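Local coordinates for conserved exported protein (Bacteroides fragilis, PDB 3CLW), which is of unknown function but probably hydrolyses O-glycosyl bonds, like other glycoside hydrolases of family 30, at residues G75-R80 against R91-L96; V85-N90 against N194-G199. One frame throughout, in Å; residues are numbered along the deposited sequence.

Contact 1 of 2, residues G75-R80 against R91-L96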
loop_
_atom_site.group_PDB
_atom_site.type_symbol
_atom_site.label_atom_id
_atom_site.label_comp_id
_atom_site.label_asym_id
_atom_site.label_seq_id
_atom_site.Cartn_x
_atom_site.Cartn_y
_atom_site.Cartn_z
ATOM N N GLY A 75 -10.641 -1.757 -19.553
ATOM C CA GLY A 75 -11.747 -1.465 -20.450
ATOM C C GLY A 75 -13.038 -2.209 -20.172
ATOM O O GLY A 75 -13.852 -2.413 -21.069
ATOM N N SER A 76 -13.250 -2.624 -18.938
ATOM C CA SER A 76 -14.521 -3.218 -18.608
ATOM C C SER A 76 -15.671 -2.190 -18.787
ATOM O O SER A 76 -16.823 -2.560 -18.907
ATOM C CB SER A 76 -14.502 -3.765 -17.183
ATOM O OG SER A 76 -14.075 -2.795 -16.265
ATOM N N TYR A 77 -15.337 -0.908 -18.839
ATOM C CA TYR A 77 -16.322 0.119 -19.128
ATOM C C TYR A 77 -16.730 0.129 -20.607
ATOM O O TYR A 77 -17.921 0.087 -20.913
ATOM C CB TYR A 77 -15.841 1.514 -18.680
ATOM C CG TYR A 77 -16.799 2.619 -19.093
ATOM C CD1 TYR A 77 -17.916 2.917 -18.310
ATOM C CD2 TYR A 77 -16.606 3.347 -20.279
ATOM C CE1 TYR A 77 -18.807 3.919 -18.668
ATOM C CE2 TYR A 77 -17.492 4.333 -20.654
ATOM C CZ TYR A 77 -18.611 4.622 -19.833
ATOM O OH TYR A 77 -19.528 5.639 -20.180
ATOM N N GLU A 78 -15.772 0.215 -21.536
ATOM C CA GLU A 78 -16.114 0.112 -22.978
ATOM C C GLU A 78 -16.807 -1.230 -23.308
ATOM O O GLU A 78 -17.608 -1.294 -24.216
ATOM C CB GLU A 78 -14.867 0.228 -23.876
ATOM C CG GLU A 78 -14.212 1.601 -23.940
ATOM C CD GLU A 78 -13.155 1.800 -22.854
ATOM O OE1 GLU A 78 -13.169 1.039 -21.841
ATOM O OE2 GLU A 78 -12.305 2.714 -23.024
ATOM N N ASN A 79 -16.465 -2.291 -22.576
ATOM C CA ASN A 79 -16.903 -3.648 -22.892
ATOM C C ASN A 79 -18.103 -4.025 -22.037
ATOM O O ASN A 79 -18.420 -5.197 -21.909
ATOM C CB ASN A 79 -15.765 -4.642 -22.595
ATOM C CG ASN A 79 -15.989 -6.012 -23.213
ATOM O OD1 ASN A 79 -16.421 -6.134 -24.344
ATOM N ND2 ASN A 79 -15.609 -7.037 -22.496
ATOM N N ARG A 80 -18.773 -3.034 -21.452
ATOM C CA ARG A 80 -19.735 -3.343 -20.398
ATOM C C ARG A 80 -20.991 -4.135 -20.817
ATOM O O ARG A 80 -21.608 -4.755 -19.956
ATOM C CB ARG A 80 -20.077 -2.099 -19.559
ATOM C CG ARG A 80 -21.004 -1.088 -20.184
ATOM C CD ARG A 80 -20.882 0.238 -19.434
ATOM N NE ARG A 80 -21.629 1.318 -20.083
ATOM C CZ ARG A 80 -21.176 2.049 -21.097
ATOM N NH1 ARG A 80 -21.943 3.010 -21.637
ATOM N NH2 ARG A 80 -19.959 1.825 -21.583
ATOM N N ARG A 91 -15.887 -0.465 -12.918
ATOM C CA ARG A 91 -15.515 -0.540 -14.328
ATOM C C ARG A 91 -14.428 0.481 -14.621
ATOM O O ARG A 91 -14.374 1.541 -13.979
ATOM C CB ARG A 91 -16.735 -0.251 -15.216
ATOM C CG ARG A 91 -17.640 -1.465 -15.394
ATOM C CD ARG A 91 -18.987 -1.074 -16.001
ATOM N NE ARG A 91 -19.948 -2.149 -15.806
ATOM C CZ ARG A 91 -21.255 -1.966 -15.590
ATOM N NH1 ARG A 91 -21.810 -0.744 -15.525
ATOM N NH2 ARG A 91 -22.001 -3.024 -15.425
ATOM N N THR A 92 -13.564 0.159 -15.584
ATOM C CA THR A 92 -12.459 1.044 -15.978
ATOM C C THR A 92 -12.475 1.264 -17.476
ATOM O O THR A 92 -12.829 0.349 -18.234
ATOM C CB THR A 92 -11.044 0.449 -15.590
ATOM O OG1 THR A 92 -10.768 -0.732 -16.369
ATOM C CG2 THR A 92 -10.985 0.061 -14.133
ATOM N N GLU A 93 -12.082 2.450 -17.916
ATOM C CA GLU A 93 -11.782 2.639 -19.308
ATOM C C GLU A 93 -10.442 1.972 -19.693
ATOM O O GLU A 93 -9.722 1.471 -18.835
ATOM C CB GLU A 93 -11.724 4.132 -19.641
ATOM C CG GLU A 93 -13.043 4.853 -19.373
ATOM C CD GLU A 93 -12.930 6.318 -19.616
ATOM O OE1 GLU A 93 -12.314 7.012 -18.788
ATOM O OE2 GLU A 93 -13.423 6.759 -20.669
ATOM N N CYS A 94 -10.133 1.935 -20.983
ATOM C CA CYS A 94 -8.831 1.447 -21.422
ATOM C C CYS A 94 -8.279 2.446 -22.431
ATOM O O CYS A 94 -8.974 2.815 -23.392
ATOM C CB CYS A 94 -8.921 0.021 -22.040
ATOM S SG CYS A 94 -7.314 -0.748 -22.358
ATOM N N PHE A 95 -7.025 2.858 -22.238
ATOM C CA PHE A 95 -6.365 3.727 -23.236
ATOM C C PHE A 95 -6.310 3.092 -24.640
ATOM O O PHE A 95 -6.370 3.807 -25.641
ATOM C CB PHE A 95 -4.935 4.115 -22.810
ATOM C CG PHE A 95 -4.858 4.886 -21.504
ATOM C CD1 PHE A 95 -5.664 5.992 -21.282
ATOM C CD2 PHE A 95 -3.971 4.488 -20.501
ATOM C CE1 PHE A 95 -5.556 6.720 -20.071
ATOM C CE2 PHE A 95 -3.865 5.200 -19.285
ATOM C CZ PHE A 95 -4.665 6.303 -19.074
ATOM N N LEU A 96 -6.194 1.769 -24.699
ATOM C CA LEU A 96 -6.056 1.070 -25.963
ATOM C C LEU A 96 -7.380 0.440 -26.361
ATOM O O LEU A 96 -8.096 -0.099 -25.527
ATOM C CB LEU A 96 -4.947 -0.007 -25.891
ATOM C CG LEU A 96 -4.716 -0.995 -27.042
ATOM C CD1 LEU A 96 -4.232 -0.275 -28.284
ATOM C CD2 LEU A 96 -3.656 -2.032 -26.615
#
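Tyr77 N donates to Thr92 O at 2.9 Å, the central backbone bond between 75-80, which ends in a type I beta turn from Tyr77 to Arg80, and the irregular chain 91-96. Both belong to the long loop between strand 68-71 and helix 108-119, which here folds back on itself. Gly75 and Cys94 bring their CA atoms within 4.2 Å, with Cys94 CB against Gly75 N and CA. Side chains fasten the rest. Ser76 OG, held between its own backbone N and carbonyl carbon (chi1 52°), accepts from Thr92 N at 3.1 Å and is also hydrogen-bonded to Glu198 OE1. Glu78 bends at chi2 (89°), turning CD toward 91-96, and Glu78 OE2 takes the Cys94 N-H on its syn side, an almost straight bond; Lys106 forms a salt bridge to the same oxygen. The Arg91 chain, its NE bound to Val85 O, runs extended and crosses Arg80 at about a right angle, with Arg80 CB over one face of the Arg91 guanidinium. Arg80 NH2 sits 3.5 Å above the centre of the Tyr77 ring while donating to Tyr77 O. With Lys106 beside it, Glu78 is probably ionised, so a charged carboxylate would grip the backbone at Cys94.

Contact 2 of 2, residues V85-N90 against N194-G199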
loop_
_atom_site.group_PDB
_atom_site.type_symbol
_atom_site.label_atom_id
_atom_site.label_comp_id
_atom_site.label_asym_id
_atom_site.label_seq_id
_atom_site.Cartn_x
_atom_site.Cartn_y
_atom_site.Cartn_z
ATOM N N VAL A 85 -17.666 -6.641 -15.527
ATOM C CA VAL A 85 -17.866 -6.066 -14.192
ATOM C C VAL A 85 -19.320 -5.604 -14.070
ATOM O O VAL A 85 -19.855 -4.913 -14.964
ATOM C CB VAL A 85 -16.884 -4.879 -13.950
ATOM C CG1 VAL A 85 -17.089 -4.228 -12.572
ATOM C CG2 VAL A 85 -15.432 -5.362 -14.110
ATOM N N ASP A 86 -19.958 -5.999 -12.973
ATOM C CA ASP A 86 -21.423 -5.890 -12.847
ATOM C C ASP A 86 -21.946 -4.582 -12.229
ATOM O O ASP A 86 -23.135 -4.469 -11.926
ATOM C CB ASP A 86 -22.003 -7.123 -12.119
ATOM C CG ASP A 86 -21.542 -7.247 -10.670
ATOM O OD1 ASP A 86 -21.088 -6.263 -10.052
ATOM O OD2 ASP A 86 -21.638 -8.363 -10.123
ATOM N N ASN A 87 -21.075 -3.592 -12.056
ATOM C CA ASN A 87 -21.472 -2.349 -11.429
ATOM C C ASN A 87 -20.649 -1.193 -11.995
ATOM O O ASN A 87 -19.559 -1.392 -12.589
ATOM C CB ASN A 87 -21.281 -2.449 -9.911
ATOM C CG ASN A 87 -19.836 -2.572 -9.532
ATOM O OD1 ASN A 87 -19.136 -1.567 -9.443
ATOM N ND2 ASN A 87 -19.363 -3.812 -9.321
ATOM N N SER A 88 -21.166 0.016 -11.797
ATOM C CA SER A 88 -20.614 1.190 -12.441
ATOM C C SER A 88 -19.417 1.785 -11.718
ATOM O O SER A 88 -18.618 2.487 -12.341
ATOM C CB SER A 88 -21.697 2.246 -12.670
ATOM O OG SER A 88 -22.183 2.723 -11.441
ATOM N N TRP A 89 -19.288 1.522 -10.420
ATOM C CA TRP A 89 -18.138 2.015 -9.661
ATOM C C TRP A 89 -16.799 1.415 -10.146
ATOM O O TRP A 89 -15.781 2.105 -10.233
ATOM C CB TRP A 89 -18.302 1.648 -8.196
ATOM C CG TRP A 89 -19.183 2.554 -7.379
ATOM C CD1 TRP A 89 -20.421 2.254 -6.855
ATOM C CD2 TRP A 89 -18.877 3.890 -6.956
ATOM N NE1 TRP A 89 -20.903 3.335 -6.144
ATOM C CE2 TRP A 89 -19.976 4.346 -6.182
ATOM C CE3 TRP A 89 -17.780 4.754 -7.160
ATOM C CZ2 TRP A 89 -20.001 5.618 -5.604
ATOM C CZ3 TRP A 89 -17.803 6.008 -6.582
ATOM C CH2 TRP A 89 -18.910 6.432 -5.818
ATOM N N ASN A 90 -16.827 0.108 -10.430
ATOM C CA ASN A 90 -15.614 -0.698 -10.520
ATOM C C ASN A 90 -15.156 -0.996 -11.939
ATOM O O ASN A 90 -14.156 -1.695 -12.127
ATOM C CB ASN A 90 -15.798 -1.995 -9.748
ATOM C CG ASN A 90 -15.987 -1.763 -8.262
ATOM O OD1 ASN A 90 -15.926 -0.648 -7.786
ATOM N ND2 ASN A 90 -16.219 -2.821 -7.537
ATOM N N ASN A 194 -15.967 -14.087 -9.584
ATOM C CA ASN A 194 -16.184 -12.731 -9.073
ATOM C C ASN A 194 -16.379 -11.764 -10.234
ATOM O O ASN A 194 -15.483 -11.581 -11.044
ATOM C CB ASN A 194 -14.975 -12.345 -8.184
ATOM C CG ASN A 194 -15.044 -10.897 -7.619
ATOM O OD1 ASN A 194 -15.735 -10.035 -8.137
ATOM N ND2 ASN A 194 -14.282 -10.649 -6.565
ATOM N N SER A 195 -17.560 -11.170 -10.345
ATOM C CA SER A 195 -17.817 -10.223 -11.416
ATOM C C SER A 195 -18.014 -8.816 -10.858
ATOM O O SER A 195 -18.464 -7.922 -11.567
ATOM C CB SER A 195 -19.049 -10.646 -12.210
ATOM O OG SER A 195 -20.158 -10.685 -11.337
ATOM N N PHE A 196 -17.666 -8.639 -9.586
ATOM C CA PHE A 196 -17.752 -7.330 -8.901
ATOM C C PHE A 196 -16.622 -6.373 -9.351
ATOM O O PHE A 196 -16.633 -5.184 -9.063
ATOM C CB PHE A 196 -17.742 -7.585 -7.364
ATOM C CG PHE A 196 -17.772 -6.332 -6.500
ATOM C CD1 PHE A 196 -18.904 -5.510 -6.458
ATOM C CD2 PHE A 196 -16.675 -5.999 -5.698
ATOM C CE1 PHE A 196 -18.927 -4.344 -5.654
ATOM C CE2 PHE A 196 -16.689 -4.850 -4.889
ATOM C CZ PHE A 196 -17.825 -4.026 -4.871
ATOM N N GLN A 197 -15.684 -6.897 -10.133
ATOM C CA GLN A 197 -14.333 -6.366 -10.212
ATOM C C GLN A 197 -13.529 -7.070 -11.316
ATOM O O GLN A 197 -13.691 -8.272 -11.519
ATOM C CB GLN A 197 -13.651 -6.693 -8.883
ATOM C CG GLN A 197 -12.515 -5.873 -8.629
ATOM C CD GLN A 197 -11.560 -6.475 -7.617
ATOM O OE1 GLN A 197 -11.958 -6.930 -6.555
ATOM N NE2 GLN A 197 -10.277 -6.380 -7.918
ATOM N N GLU A 198 -12.638 -6.326 -11.973
ATOM C CA GLU A 198 -11.621 -6.882 -12.872
ATOM C C GLU A 198 -10.635 -7.790 -12.127
ATOM O O GLU A 198 -10.273 -7.531 -10.980
ATOM C CB GLU A 198 -10.833 -5.759 -13.544
ATOM C CG GLU A 198 -11.673 -4.817 -14.395
ATOM C CD GLU A 198 -10.879 -3.686 -15.025
ATOM O OE1 GLU A 198 -11.437 -3.019 -15.940
ATOM O OE2 GLU A 198 -9.701 -3.455 -14.621
ATOM N N GLY A 199 -10.189 -8.860 -12.781
ATOM C CA GLY A 199 -9.248 -9.775 -12.133
ATOM C C GLY A 199 -8.759 -10.885 -13.021
ATOM O O GLY A 199 -9.345 -11.174 -14.074
HETATM O O HOH W 1 -12.318 -3.286 -11.346
#
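Phe196 lays one face of its ring under the amide of Asn90: Asn90 ND2 stands 3.3 Å above the Phe196 ring plane, offset toward the rim, and the amide is steeply tilted, 78° from the ring. The Asn87 amide is turned only 39° from that ring, with Asn87 ND2 3.4 Å from Phe196 CD1. Phe196 CG lies anti to its backbone N (chi1 178°), beside the carbonyl carbon, which starts the ring close to the carbonyl that both amides bind. Asn90 ND2 donates to Phe196 O at 2.8 Å in a nearly straight bond, Asn87 ND2 to Phe196 O at 3.1 Å, from opposite faces of the carbonyl plane. Asn87 ND2 also donates to Asp86 OD1, while Asn87 OD1 accepts from Asn90 N, an Asx motif consistent with the two amides converging on one carbonyl. In the TIM-barrel fold of the glycoside hydrolase 30 family, to which the sequence is assigned, this joins two loops, one after strand 68-71 and the other after strand 178-182. Asp86 clasps Ser195 twice: Asp86 N lies 2.8 Å from Ser195 O, nearly in line with the C=O bond though the N-H itself is bent, and OD2 accepts from Ser195 OG, which lies above the carboxylate plane. Val85 CG2 pushes against Glu198 CG at 3.8 Å, and CG1 touches Phe196 O. A water donates to Asn90 O and accepts from Glu198 N, bridging the two backbones.

Contact 1 stays within one loop, whereas contact 2 ties that loop to its neighbour after strand 178-182. Their segments interleave along the chain, and the centres are 11 Å apart. Both are partly buried, each with four buried residues and two exposed ones among those that touch. Contact 1 relies on backbone bonds, a carboxylate and crossed arginines; contact 2 on neutral amides gathered at one carbonyl, with the Asp86 carboxylate on Ser195. Glu198 of contact 2 joins them through Ser76, and its approach to Thr92 OG1 is doubtfully short. Beside this link Val85 CG2 packs on Ser76 CB, and Arg91 NH2 on Asp86 C.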